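Side-chain contacts in putative sugar binding protein (Bacteroides vulgatus ATCC 8482, PDB 3KEZ), which probably binds sugars at the bacterial outer membrane as a member of the SusD family, and carries a bound calcium ion: residues G29-M34 against K190-R195; M55-S60 against N66-N71; N194-M199 against K224-E229; P267-M272 against N279-M284; K295-D300 against P370-E375. All blocks are in the same frame, centred on the assembly; numbering follows the deposited sequence.

Contact 1: residues G29-M34 against K190-R195; sequences GIYSTM and KGKVNR
With CG of Tyr31 anti to its carbonyl carbon (chi1 -77°), the phenol ring runs from helix 20-34 to the loop that leads into helix 195-209, a join within the helical, TPR-like part of this SusD-family fold. Lys192 also has CG opposite its carbonyl carbon, and its chain crosses the ring at about a right angle. Its CG makes an off-centre CH-pi contact, 4.3 Å from the centroid of the Tyr31 ring. The carbonyl O of Gly191 lies over one ring face near the rim, 3.6 Å from Tyr31 CD1; the positive phi of Gly191 suits a residue without a side chain. At the polar end, Tyr31 OH is gripped from two places, by the loop backbone and by Gln118 OE1 of helix 109-134. Val193 packs on Phe257 and Ala121 and brings CG2 to 4.4 Å from Tyr31 CE1. The loop's share of the grip is nearly straight: Val193 N donates to Tyr31 OH at 3.0 Å, with 169° at the hydrogen.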
# COMPACT_ATOMS: atom_id res chain seq x y z
N GLY A 29 16.04 -10.05 -7.62
CA GLY A 29 15.18 -11.13 -7.16
C GLY A 29 14.06 -10.65 -6.26
O GLY A 29 12.92 -11.09 -6.40
N ILE A 30 14.38 -9.72 -5.35
CA ILE A 30 13.38 -9.19 -4.41
C ILE A 30 12.26 -8.47 -5.21
O ILE A 30 11.11 -8.77 -5.05
CB ILE A 30 14.03 -8.25 -3.35
CG1 ILE A 30 14.84 -9.06 -2.33
CG2 ILE A 30 12.99 -7.40 -2.67
CD1 ILE A 30 16.03 -8.30 -1.68
N TYR A 31 12.63 -7.59 -6.13
CA TYR A 31 11.66 -6.84 -6.90
C TYR A 31 10.84 -7.81 -7.75
O TYR A 31 9.64 -7.66 -7.85
CB TYR A 31 12.36 -5.78 -7.78
CG TYR A 31 12.81 -4.56 -6.98
CD1 TYR A 31 11.87 -3.70 -6.37
CD2 TYR A 31 14.15 -4.25 -6.85
CE1 TYR A 31 12.27 -2.58 -5.65
CE2 TYR A 31 14.58 -3.11 -6.11
CZ TYR A 31 13.62 -2.29 -5.51
OH TYR A 31 14.02 -1.19 -4.79
N SER A 32 11.47 -8.86 -8.28
CA SER A 32 10.73 -9.83 -9.09
C SER A 32 9.67 -10.54 -8.23
O SER A 32 8.52 -10.73 -8.67
CB SER A 32 11.69 -10.84 -9.75
OG SER A 32 10.98 -11.92 -10.32
N THR A 33 10.04 -10.89 -6.99
CA THR A 33 9.09 -11.45 -6.02
C THR A 33 7.92 -10.50 -5.70
O THR A 33 6.75 -10.91 -5.66
CB THR A 33 9.82 -11.88 -4.69
OG1 THR A 33 10.85 -12.82 -5.02
CG2 THR A 33 8.85 -12.49 -3.66
N MSE A 34 8.25 -9.22 -5.49
CA MSE A 34 7.23 -8.21 -5.21
C MSE A 34 6.25 -8.03 -6.35
O MSE A 34 5.12 -7.61 -6.09
CB MSE A 34 7.90 -6.84 -4.94
CG MSE A 34 8.76 -6.85 -3.70
SE MSE A 34 9.77 -5.26 -3.41
CE MSE A 34 8.33 -4.21 -2.83
N LYS A 190 13.43 3.84 -11.79
CA LYS A 190 12.24 3.23 -12.37
C LYS A 190 12.04 1.85 -11.83
O LYS A 190 12.92 0.98 -11.98
CB LYS A 190 12.46 3.12 -13.89
CG LYS A 190 11.37 2.48 -14.66
CD LYS A 190 10.17 3.36 -14.73
CE LYS A 190 9.16 2.80 -15.71
NZ LYS A 190 8.03 3.75 -15.83
N GLY A 191 10.89 1.60 -11.21
CA GLY A 191 10.62 0.27 -10.67
C GLY A 191 11.40 -0.05 -9.41
O GLY A 191 11.35 -1.19 -8.93
N LYS A 192 12.08 0.94 -8.83
CA LYS A 192 12.83 0.72 -7.57
C LYS A 192 12.44 1.75 -6.50
O LYS A 192 11.94 2.83 -6.82
CB LYS A 192 14.34 0.75 -7.84
CG LYS A 192 14.76 -0.37 -8.82
CD LYS A 192 16.27 -0.47 -8.99
CE LYS A 192 16.63 -1.51 -10.05
NZ LYS A 192 15.65 -2.62 -10.03
N VAL A 193 12.69 1.42 -5.22
CA VAL A 193 12.45 2.37 -4.12
C VAL A 193 13.52 3.42 -4.07
O VAL A 193 14.71 3.10 -4.21
CB VAL A 193 12.36 1.64 -2.76
CG1 VAL A 193 12.20 2.63 -1.63
CG2 VAL A 193 11.23 0.69 -2.84
N ASN A 194 13.10 4.68 -3.93
CA ASN A 194 14.05 5.80 -3.72
C ASN A 194 13.76 6.60 -2.44
O ASN A 194 12.89 6.22 -1.65
CB ASN A 194 14.21 6.69 -4.99
CG ASN A 194 13.10 7.63 -5.18
OD1 ASN A 194 12.25 7.76 -4.32
ND2 ASN A 194 13.10 8.37 -6.32
N ARG A 195 14.55 7.64 -2.17
CA ARG A 195 14.42 8.33 -0.90
C ARG A 195 12.98 8.84 -0.63
O ARG A 195 12.44 8.71 0.49
CB ARG A 195 15.40 9.49 -0.79
CG ARG A 195 15.46 10.09 0.61
CD ARG A 195 16.48 11.22 0.68
NE ARG A 195 17.77 10.78 0.18
CZ ARG A 195 18.71 11.58 -0.32
NH1 ARG A 195 18.52 12.89 -0.40
NH2 ARG A 195 19.85 11.05 -0.78

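Contact 2: residues M55-S60 against N66-N71; sequences MQAVSS and NYYRFN
Tyr68, at the end of helix 65-68, lays one face of its ring against strand 55-57, and more of its surface is buried here than of any other residue in the contact. Its CG stands anti to the backbone N (chi1 163°), which carries the ring toward the strand. Gln56 CB sits over that face toward the rim, 3.6 Å from Tyr68 CE1, as a CH-pi contact. The backbone N of Ala57 lies over the same face, 3.7 Å from Tyr68 CG, while Ala57 CB packs against CD2. Tyr68 OH bonds with His424 ND1 and Asn425 N. Were Tyr68 cut back to alanine, Gln56 and Ala57 would probably face a gap, and His424 and Asn425 would lose their shared hydroxyl partner.

Ser60 and Arg69 close the more open side. Ser60 OG touches Arg69 CD at 3.3 Å, and a water in plane at the edge of the Arg69 guanidinium lies within bonding distance of Ser60 O, at 2.8 Å, and of Asn66 OD1. Asn71 ND2 also donates to Asn66 OD1, at 3.0 Å and from above the carbonyl plane. Phe70, with positive phi, then ends the helix in a Schellman motif, so the arrangement is a short strand packed on a capped helical turn.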
# COMPACT_ATOMS: atom_id res chain seq x y z
N MSE A 55 -15.07 -0.42 -1.89
CA MSE A 55 -14.98 -1.45 -2.93
C MSE A 55 -15.48 -2.78 -2.37
O MSE A 55 -15.49 -2.99 -1.16
CB MSE A 55 -13.55 -1.60 -3.47
CG MSE A 55 -13.03 -0.28 -4.07
SE MSE A 55 -11.49 -0.57 -5.16
CE MSE A 55 -12.40 -1.58 -6.50
N GLN A 56 -15.89 -3.66 -3.28
CA GLN A 56 -16.42 -4.96 -2.89
C GLN A 56 -16.05 -5.97 -3.95
O GLN A 56 -15.74 -5.58 -5.07
CB GLN A 56 -17.94 -4.89 -2.79
CG GLN A 56 -18.65 -4.35 -4.03
CD GLN A 56 -20.12 -4.44 -3.90
OE1 GLN A 56 -20.77 -3.50 -3.48
NE2 GLN A 56 -20.66 -5.61 -4.21
N ALA A 57 -16.13 -7.25 -3.61
CA ALA A 57 -16.15 -8.31 -4.62
C ALA A 57 -17.41 -8.16 -5.46
O ALA A 57 -18.49 -7.83 -4.94
CB ALA A 57 -16.15 -9.67 -3.97
N VAL A 58 -17.27 -8.40 -6.75
CA VAL A 58 -18.41 -8.36 -7.66
C VAL A 58 -19.37 -9.50 -7.38
O VAL A 58 -20.57 -9.38 -7.59
CB VAL A 58 -17.92 -8.38 -9.12
CG1 VAL A 58 -19.04 -8.88 -10.07
CG2 VAL A 58 -17.42 -6.97 -9.50
N SER A 59 -18.83 -10.60 -6.87
CA SER A 59 -19.63 -11.73 -6.44
C SER A 59 -18.85 -12.55 -5.41
O SER A 59 -17.65 -12.37 -5.25
CB SER A 59 -19.99 -12.61 -7.64
OG SER A 59 -18.99 -13.58 -7.84
N SER A 60 -19.53 -13.47 -4.74
CA SER A 60 -18.90 -14.29 -3.71
C SER A 60 -17.83 -15.24 -4.23
O SER A 60 -16.94 -15.63 -3.48
CB SER A 60 -19.96 -15.11 -3.00
OG SER A 60 -20.86 -14.24 -2.33
N ASN A 66 -13.71 -14.05 -0.76
CA ASN A 66 -13.48 -14.50 0.62
C ASN A 66 -12.86 -13.39 1.52
O ASN A 66 -13.14 -13.33 2.73
CB ASN A 66 -12.60 -15.72 0.66
CG ASN A 66 -13.34 -16.98 0.25
OD1 ASN A 66 -14.56 -17.12 0.39
ND2 ASN A 66 -12.59 -17.91 -0.28
N TYR A 67 -12.09 -12.48 0.92
CA TYR A 67 -11.61 -11.29 1.66
C TYR A 67 -12.75 -10.32 1.99
O TYR A 67 -12.89 -9.90 3.14
CB TYR A 67 -10.53 -10.55 0.87
CG TYR A 67 -9.35 -11.43 0.58
CD1 TYR A 67 -9.34 -12.30 -0.52
CD2 TYR A 67 -8.26 -11.46 1.44
CE1 TYR A 67 -8.22 -13.11 -0.79
CE2 TYR A 67 -7.16 -12.26 1.18
CZ TYR A 67 -7.14 -13.08 0.08
OH TYR A 67 -6.04 -13.88 -0.11
N TYR A 68 -13.54 -9.95 0.97
CA TYR A 68 -14.73 -9.06 1.13
C TYR A 68 -15.74 -9.62 2.16
O TYR A 68 -16.29 -8.88 2.99
CB TYR A 68 -15.42 -8.83 -0.24
CG TYR A 68 -16.82 -8.30 -0.17
CD1 TYR A 68 -17.07 -7.02 0.28
CD2 TYR A 68 -17.91 -9.08 -0.57
CE1 TYR A 68 -18.37 -6.53 0.37
CE2 TYR A 68 -19.21 -8.59 -0.49
CZ TYR A 68 -19.44 -7.33 -0.00
OH TYR A 68 -20.73 -6.82 0.08
N ARG A 69 -15.98 -10.93 2.10
CA ARG A 69 -16.96 -11.57 2.96
C ARG A 69 -16.41 -11.96 4.34
O ARG A 69 -17.18 -12.48 5.18
CB ARG A 69 -17.55 -12.83 2.27
CG ARG A 69 -18.42 -12.52 1.09
CD ARG A 69 -19.01 -13.73 0.40
NE ARG A 69 -19.69 -14.63 1.34
CZ ARG A 69 -19.48 -15.94 1.47
NH1 ARG A 69 -18.62 -16.60 0.71
NH2 ARG A 69 -20.18 -16.62 2.39
N PHE A 70 -15.13 -11.71 4.57
CA PHE A 70 -14.42 -12.20 5.74
C PHE A 70 -14.74 -13.67 5.98
O PHE A 70 -15.17 -14.05 7.07
CB PHE A 70 -14.78 -11.37 6.96
CG PHE A 70 -14.43 -9.95 6.81
CD1 PHE A 70 -13.12 -9.53 7.06
CD2 PHE A 70 -15.37 -9.02 6.39
CE1 PHE A 70 -12.79 -8.21 6.92
CE2 PHE A 70 -15.03 -7.71 6.24
CZ PHE A 70 -13.74 -7.30 6.52
N ASN A 71 -14.52 -14.48 4.96
CA ASN A 71 -14.95 -15.86 4.95
C ASN A 71 -13.83 -16.84 5.27
O ASN A 71 -14.03 -18.04 5.12
CB ASN A 71 -15.53 -16.21 3.57
CG ASN A 71 -16.40 -17.42 3.59
OD1 ASN A 71 -17.21 -17.59 4.49
ND2 ASN A 71 -16.27 -18.29 2.57
O HOH W 1 -16.67 -15.82 -0.73
O HOH W 2 -15.77 -18.43 -2.53

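Contact 3: residues N194-M199 against K224-E229; sequences NRWAAM and KGAEKE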
# COMPACT_ATOMS: atom_id res chain seq x y z
N ASN A 194 13.10 4.68 -3.93
CA ASN A 194 14.05 5.80 -3.72
C ASN A 194 13.76 6.60 -2.44
O ASN A 194 12.89 6.22 -1.65
CB ASN A 194 14.21 6.69 -4.99
CG ASN A 194 13.10 7.63 -5.18
OD1 ASN A 194 12.25 7.76 -4.32
ND2 ASN A 194 13.10 8.37 -6.32
N ARG A 195 14.55 7.64 -2.17
CA ARG A 195 14.42 8.33 -0.90
C ARG A 195 12.98 8.84 -0.63
O ARG A 195 12.44 8.71 0.49
CB ARG A 195 15.40 9.49 -0.79
CG ARG A 195 15.46 10.09 0.61
CD ARG A 195 16.48 11.22 0.68
NE ARG A 195 17.77 10.78 0.18
CZ ARG A 195 18.71 11.58 -0.32
NH1 ARG A 195 18.52 12.89 -0.40
NH2 ARG A 195 19.85 11.05 -0.78
N TRP A 196 12.37 9.43 -1.65
CA TRP A 196 11.07 10.07 -1.49
C TRP A 196 9.95 9.05 -1.28
O TRP A 196 9.07 9.26 -0.44
CB TRP A 196 10.78 11.02 -2.67
CG TRP A 196 12.00 11.74 -3.13
CD1 TRP A 196 12.54 11.68 -4.38
CD2 TRP A 196 12.90 12.56 -2.35
NE1 TRP A 196 13.70 12.44 -4.44
CE2 TRP A 196 13.93 12.99 -3.21
CE3 TRP A 196 12.92 12.97 -1.01
CZ2 TRP A 196 14.96 13.82 -2.77
CZ3 TRP A 196 13.97 13.77 -0.58
CH2 TRP A 196 14.96 14.20 -1.46
N ALA A 197 10.00 7.93 -2.00
CA ALA A 197 9.09 6.80 -1.73
C ALA A 197 9.23 6.35 -0.28
O ALA A 197 8.24 6.24 0.45
CB ALA A 197 9.39 5.59 -2.68
N ALA A 198 10.46 6.10 0.17
CA ALA A 198 10.66 5.63 1.57
C ALA A 198 10.18 6.66 2.61
O ALA A 198 9.57 6.28 3.59
CB ALA A 198 12.11 5.21 1.85
N MSE A 199 10.42 7.94 2.38
CA MSE A 199 9.94 8.99 3.30
C MSE A 199 8.39 9.02 3.34
O MSE A 199 7.79 9.22 4.39
CB MSE A 199 10.46 10.36 2.92
CG MSE A 199 11.87 10.60 3.19
SE MSE A 199 12.27 12.49 2.95
CE MSE A 199 14.16 12.44 3.48
N LYS A 224 8.93 18.10 -0.68
CA LYS A 224 9.92 19.11 -1.07
C LYS A 224 11.04 18.46 -1.91
O LYS A 224 11.45 19.02 -2.94
CB LYS A 224 10.50 19.83 0.16
CG LYS A 224 11.79 20.64 -0.09
CD LYS A 224 12.10 21.60 1.05
CE LYS A 224 13.48 22.24 0.87
NZ LYS A 224 13.69 23.39 1.80
N GLY A 225 11.51 17.31 -1.47
CA GLY A 225 12.55 16.57 -2.18
C GLY A 225 12.12 16.01 -3.53
O GLY A 225 12.83 16.16 -4.53
N ALA A 226 10.95 15.35 -3.56
CA ALA A 226 10.43 14.77 -4.82
C ALA A 226 10.19 15.89 -5.82
O ALA A 226 10.55 15.77 -7.00
CB ALA A 226 9.15 13.98 -4.60
N GLU A 227 9.58 16.98 -5.38
CA GLU A 227 9.31 18.07 -6.33
C GLU A 227 10.61 18.75 -6.82
O GLU A 227 10.71 19.09 -7.99
CB GLU A 227 8.24 19.04 -5.79
CG GLU A 227 6.86 18.31 -5.61
CD GLU A 227 5.75 19.18 -5.10
OE1 GLU A 227 6.04 20.35 -4.74
OE2 GLU A 227 4.58 18.72 -5.10
N LYS A 228 11.63 18.91 -5.96
CA LYS A 228 12.94 19.38 -6.47
C LYS A 228 13.50 18.43 -7.53
O LYS A 228 14.19 18.83 -8.45
CB LYS A 228 14.00 19.46 -5.38
CG LYS A 228 13.88 20.62 -4.41
CD LYS A 228 15.16 20.81 -3.55
CE LYS A 228 14.88 21.78 -2.39
NZ LYS A 228 15.94 22.83 -2.23
N GLU A 229 13.22 17.15 -7.37
CA GLU A 229 13.66 16.14 -8.32
C GLU A 229 12.83 16.13 -9.62
O GLU A 229 13.24 15.51 -10.61
CB GLU A 229 13.67 14.78 -7.61
CG GLU A 229 14.60 13.78 -8.20
CD GLU A 229 16.04 14.24 -8.19
OE1 GLU A 229 16.38 15.05 -7.31
OE2 GLU A 229 16.81 13.79 -9.07
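The indole of Trp196 lies flat on the backbone of Gly225 and Ala226, joining two successive antiparallel helices, 195-209 and 212-229, in a helical hairpin of the kind found in TPR-like folds. The axes of the two short segments approach to 9.5 Å at a crossing angle of -155°. Gly225 CA stands over the six-membered ring, 3.5 Å from its centroid, in a CH-pi contact. With the indole so placed, a CB on Gly225 would run into Trp196 CZ3. Ala226 N lies over the same face, 3.6 Å from Trp196 CD2, and Ala226 CB meets Trp196 CB. Arg195 CB sits over the opposite face, so the ring is sandwiched. Glu229 crosses the indole at about a right angle, with CB 3.9 Å from Trp196 NE1.

Further out, Trp196 NE1 donates to Gly186 O in the preceding loop, which helps fix the rotation of the ring. Asn194 holds the start of the helix as its N-cap, with ND2 tied to Asp187 O. Its OD1 takes a weak bond from Trp196 N and a straighter one from Ala197 N, at 3.2 Å and with the donor nearly along the C=O axis.

Contact 4: residues P267-M272 against N279-M284; sequences PGKESM and NGYDDM
Tyr281 leans on Lys269, part of the type I beta turn from Gly268 to Ser271, where two loops on either side of the short helix 272-275 come together just before strand 284-286. Lys269 O lies obliquely to the ring, 3.2 Å from Tyr281 CD2, and Lys269 CB is 3.6 Å from Tyr281 CE2. The lysine chain, extended beyond CG, crosses the ring at about a right angle. Outside the pair, Tyr281 also makes a cation-pi contact with Arg63 and an edge-to-face one with Tyr274, so several groups fix the ring.

No hydrogen bond crosses directly; a water does the bridging, joining Lys269 NZ, which donates to it at 3.0 Å, with Tyr281 OH. Glu270 sends its carboxylate to Arg63 in a salt bridge, tying the turn to the same arginine that meets the tyrosine ring. The turn is closed by Ser271 N bonding to Gly268 O, and Ser271 holds the N-cap position before helix 272-275.

The apolar part lies deeper, against helix 43-50. Met272, bent at chi2 (-65°) and chi3, and Met284, both selenomethionines, cross at about a right angle, their methyls meeting at 4.0 Å from Met272 CE to Met284 CE.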
# COMPACT_ATOMS: atom_id res chain seq x y z
N PRO A 267 2.72 -10.68 -14.46
CA PRO A 267 2.17 -11.23 -13.23
C PRO A 267 0.97 -12.13 -13.43
O PRO A 267 0.53 -12.77 -12.48
CB PRO A 267 1.76 -9.97 -12.43
CG PRO A 267 1.42 -8.99 -13.48
CD PRO A 267 2.50 -9.22 -14.53
N GLY A 268 0.43 -12.17 -14.64
CA GLY A 268 -0.72 -13.04 -14.93
C GLY A 268 -2.06 -12.41 -14.61
O GLY A 268 -2.16 -11.27 -14.14
N LYS A 269 -3.11 -13.18 -14.85
CA LYS A 269 -4.49 -12.68 -14.80
C LYS A 269 -5.04 -12.40 -13.39
O LYS A 269 -6.15 -11.86 -13.25
CB LYS A 269 -5.41 -13.62 -15.57
CG LYS A 269 -5.23 -13.57 -17.10
CD LYS A 269 -6.11 -14.63 -17.79
CE LYS A 269 -5.89 -14.64 -19.31
NZ LYS A 269 -6.76 -15.63 -20.00
N GLU A 270 -4.29 -12.74 -12.33
CA GLU A 270 -4.71 -12.34 -10.97
C GLU A 270 -4.11 -11.00 -10.53
O GLU A 270 -4.22 -10.61 -9.37
CB GLU A 270 -4.42 -13.45 -9.95
CG GLU A 270 -5.17 -14.73 -10.26
CD GLU A 270 -5.16 -15.75 -9.14
OE1 GLU A 270 -4.18 -15.78 -8.37
OE2 GLU A 270 -6.14 -16.52 -9.06
N SER A 271 -3.54 -10.27 -11.48
CA SER A 271 -2.98 -8.95 -11.21
C SER A 271 -4.09 -7.89 -11.13
O SER A 271 -5.19 -8.10 -11.64
CB SER A 271 -2.02 -8.56 -12.35
OG SER A 271 -2.75 -8.27 -13.54
N MSE A 272 -3.79 -6.75 -10.53
CA MSE A 272 -4.78 -5.66 -10.38
C MSE A 272 -5.36 -5.22 -11.71
O MSE A 272 -6.57 -4.93 -11.81
CB MSE A 272 -4.18 -4.46 -9.63
CG MSE A 272 -3.76 -4.76 -8.18
SE MSE A 272 -5.30 -5.18 -7.14
CE MSE A 272 -6.03 -3.37 -6.84
N ASN A 279 -13.05 -6.22 -18.84
CA ASN A 279 -12.30 -7.01 -19.83
C ASN A 279 -11.30 -7.98 -19.19
O ASN A 279 -10.55 -8.64 -19.90
CB ASN A 279 -11.59 -6.08 -20.83
CG ASN A 279 -12.58 -5.31 -21.67
OD1 ASN A 279 -13.59 -5.86 -22.08
ND2 ASN A 279 -12.33 -4.03 -21.87
N GLY A 280 -11.34 -8.13 -17.88
CA GLY A 280 -10.44 -9.04 -17.15
C GLY A 280 -11.28 -10.09 -16.43
O GLY A 280 -12.03 -10.82 -17.08
N TYR A 281 -11.18 -10.14 -15.09
CA TYR A 281 -11.97 -11.11 -14.30
C TYR A 281 -13.25 -10.52 -13.66
O TYR A 281 -13.96 -11.23 -12.94
CB TYR A 281 -11.11 -11.78 -13.20
CG TYR A 281 -10.29 -12.98 -13.64
CD1 TYR A 281 -10.80 -13.93 -14.54
CD2 TYR A 281 -9.01 -13.18 -13.13
CE1 TYR A 281 -10.02 -15.04 -14.95
CE2 TYR A 281 -8.25 -14.29 -13.53
CZ TYR A 281 -8.76 -15.20 -14.43
OH TYR A 281 -7.98 -16.27 -14.80
N ASP A 282 -13.55 -9.25 -13.91
CA ASP A 282 -14.77 -8.62 -13.34
C ASP A 282 -14.85 -8.88 -11.83
O ASP A 282 -15.88 -9.34 -11.31
CB ASP A 282 -16.04 -9.15 -14.01
CG ASP A 282 -15.95 -9.14 -15.54
OD1 ASP A 282 -15.34 -10.07 -16.08
OD2 ASP A 282 -16.52 -8.23 -16.19
N ASP A 283 -13.75 -8.63 -11.14
CA ASP A 283 -13.56 -9.27 -9.84
C ASP A 283 -13.93 -8.34 -8.70
O ASP A 283 -14.62 -8.73 -7.76
CB ASP A 283 -12.13 -9.75 -9.70
CG ASP A 283 -11.99 -10.86 -8.70
OD1 ASP A 283 -11.79 -10.54 -7.51
OD2 ASP A 283 -12.15 -12.05 -9.10
N MSE A 284 -13.47 -7.10 -8.77
CA MSE A 284 -13.73 -6.14 -7.71
C MSE A 284 -14.15 -4.79 -8.30
O MSE A 284 -13.59 -4.34 -9.30
CB MSE A 284 -12.51 -6.02 -6.80
CG MSE A 284 -11.24 -5.59 -7.51
SE MSE A 284 -9.60 -5.57 -6.43
CE MSE A 284 -9.81 -3.91 -5.50
O HOH W 3 -8.51 -16.83 -17.95

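Contact 5: residues K295-D300 against P370-E375; sequences KKDPKD and PENSVE
Neither segment is helix or strand where they meet, and the backbones stay apart, with the CA atoms of Asp297 and Asn372 9.4 Å from each other, so the side chains span the distance. Asp297 begins a type I beta turn that closes with Asp300 N bonding to Asp297 O. With CG anti to the backbone N (chi1 178°), the Asp297 carboxylate reaches toward the other loop, and the Asn372 amide comes to meet it from the opposite direction. Asn372 ND2 donates to Asp297 OD2 at 2.8 Å, with an angle of 142° at the hydrogen. The nitrogen approaches on the anti side of the carboxylate and out of its plane, the carboxylate and amide planes being 59° apart.

The second oxygen works inside its own loop: Lys299 N donates to Asp297 OD1 at 2.9 Å, from above the carboxylate plane, forming an Asx turn. Asn369 ND2, just before the other segment, also donates to OD2. With a leucine at Asp297, the amides of Asn372 and Asn369 are likely to lose their common acceptor, and the backbone N of Lys299 its Asx-turn partner.

The chemistry implies a small polar link at the surface, in which one carboxylate, probably charged, gathers three N-H donors and ties the loop after helix 288-295 to the one after helix 354-368.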
# COMPACT_ATOMS: atom_id res chain seq x y z
N LYS A 295 -19.59 11.06 -6.83
CA LYS A 295 -20.34 11.86 -7.77
C LYS A 295 -21.10 13.04 -7.16
O LYS A 295 -21.69 13.83 -7.91
CB LYS A 295 -21.24 10.98 -8.63
CG LYS A 295 -22.50 10.46 -8.00
CD LYS A 295 -23.13 9.42 -8.98
CE LYS A 295 -24.59 9.64 -9.25
NZ LYS A 295 -25.48 8.64 -8.57
N LYS A 296 -21.05 13.21 -5.84
CA LYS A 296 -21.57 14.42 -5.20
C LYS A 296 -21.05 15.67 -5.93
O LYS A 296 -21.82 16.61 -6.14
CB LYS A 296 -21.24 14.48 -3.72
CG LYS A 296 -21.91 15.63 -2.97
N ASP A 297 -19.77 15.67 -6.33
CA ASP A 297 -19.24 16.67 -7.26
C ASP A 297 -19.08 16.03 -8.65
O ASP A 297 -18.11 15.35 -8.87
CB ASP A 297 -17.90 17.23 -6.74
CG ASP A 297 -17.26 18.24 -7.67
OD1 ASP A 297 -17.88 18.62 -8.69
OD2 ASP A 297 -16.13 18.66 -7.37
N PRO A 298 -20.02 16.28 -9.58
CA PRO A 298 -19.90 15.74 -10.93
C PRO A 298 -18.67 16.24 -11.71
O PRO A 298 -18.35 15.65 -12.75
CB PRO A 298 -21.19 16.22 -11.64
CG PRO A 298 -22.02 16.83 -10.62
CD PRO A 298 -21.15 17.22 -9.48
N LYS A 299 -17.97 17.28 -11.27
CA LYS A 299 -16.76 17.67 -12.02
C LYS A 299 -15.49 17.10 -11.41
O LYS A 299 -14.37 17.46 -11.82
CB LYS A 299 -16.70 19.18 -12.16
CG LYS A 299 -17.85 19.69 -13.04
CD LYS A 299 -17.93 21.19 -13.02
CE LYS A 299 -19.02 21.66 -13.93
NZ LYS A 299 -18.97 20.97 -15.24
N ASP A 300 -15.65 16.18 -10.47
CA ASP A 300 -14.50 15.58 -9.82
C ASP A 300 -13.77 14.75 -10.87
O ASP A 300 -14.35 13.83 -11.47
CB ASP A 300 -14.96 14.72 -8.61
CG ASP A 300 -13.79 14.25 -7.74
OD1 ASP A 300 -12.80 13.74 -8.30
OD2 ASP A 300 -13.85 14.42 -6.51
N PRO A 370 -10.69 22.37 -9.90
CA PRO A 370 -10.13 23.66 -9.50
C PRO A 370 -11.13 24.68 -8.98
O PRO A 370 -10.71 25.67 -8.41
CB PRO A 370 -9.48 24.19 -10.81
CG PRO A 370 -10.10 23.40 -11.89
CD PRO A 370 -10.35 22.05 -11.30
N GLU A 371 -12.42 24.46 -9.19
CA GLU A 371 -13.42 25.37 -8.66
C GLU A 371 -13.69 25.16 -7.16
O GLU A 371 -14.34 25.98 -6.52
CB GLU A 371 -14.70 25.27 -9.47
CG GLU A 371 -14.51 25.74 -10.90
CD GLU A 371 -14.03 27.17 -10.96
OE1 GLU A 371 -14.50 27.98 -10.14
OE2 GLU A 371 -13.19 27.49 -11.83
N ASN A 372 -13.20 24.07 -6.59
CA ASN A 372 -13.40 23.79 -5.15
C ASN A 372 -12.24 24.34 -4.37
O ASN A 372 -11.14 24.56 -4.92
CB ASN A 372 -13.51 22.29 -4.86
CG ASN A 372 -14.77 21.66 -5.44
OD1 ASN A 372 -15.74 22.34 -5.68
ND2 ASN A 372 -14.75 20.33 -5.64
N SER A 373 -12.49 24.58 -3.08
CA SER A 373 -11.44 25.00 -2.11
C SER A 373 -11.88 24.63 -0.73
O SER A 373 -13.07 24.72 -0.39
CB SER A 373 -11.20 26.50 -2.12
OG SER A 373 -10.02 26.80 -1.38
N VAL A 374 -10.92 24.22 0.09
CA VAL A 374 -11.17 24.05 1.50
C VAL A 374 -10.62 25.25 2.32
O VAL A 374 -10.56 25.18 3.55
CB VAL A 374 -10.65 22.70 2.04
CG1 VAL A 374 -11.47 21.51 1.49
CG2 VAL A 374 -9.18 22.50 1.77
N GLU A 375 -10.22 26.32 1.66
CA GLU A 375 -9.78 27.53 2.35
C GLU A 375 -10.93 28.05 3.19
O GLU A 375 -12.08 27.96 2.78
CB GLU A 375 -9.28 28.59 1.36
CG GLU A 375 -8.58 29.76 2.02
CD GLU A 375 -7.73 30.58 1.03
OE1 GLU A 375 -7.44 30.09 -0.09
OE2 GLU A 375 -7.31 31.68 1.41

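Contacts 1 and 3 share Asn194 and Arg195 and touch where Val193 packs near Ala198, so the start of helix 195-209 is held from helix 20-34 and from helix 212-229; their centres are 16 Å apart. Contact 2 falls within the long chain excursion between the segments of contact 1, on the other side of the chain's centre. It meets contact 4 at the two-stranded antiparallel sheet of 55-57 and 284-286, through Met55 with Met284 and, at the end of the sheet, a probable bond from Val58 N to Asp283 O, which joins an early part of the chain to a later one. Contact 5 stands apart at the surface, its centre about 28 Å or more from every other.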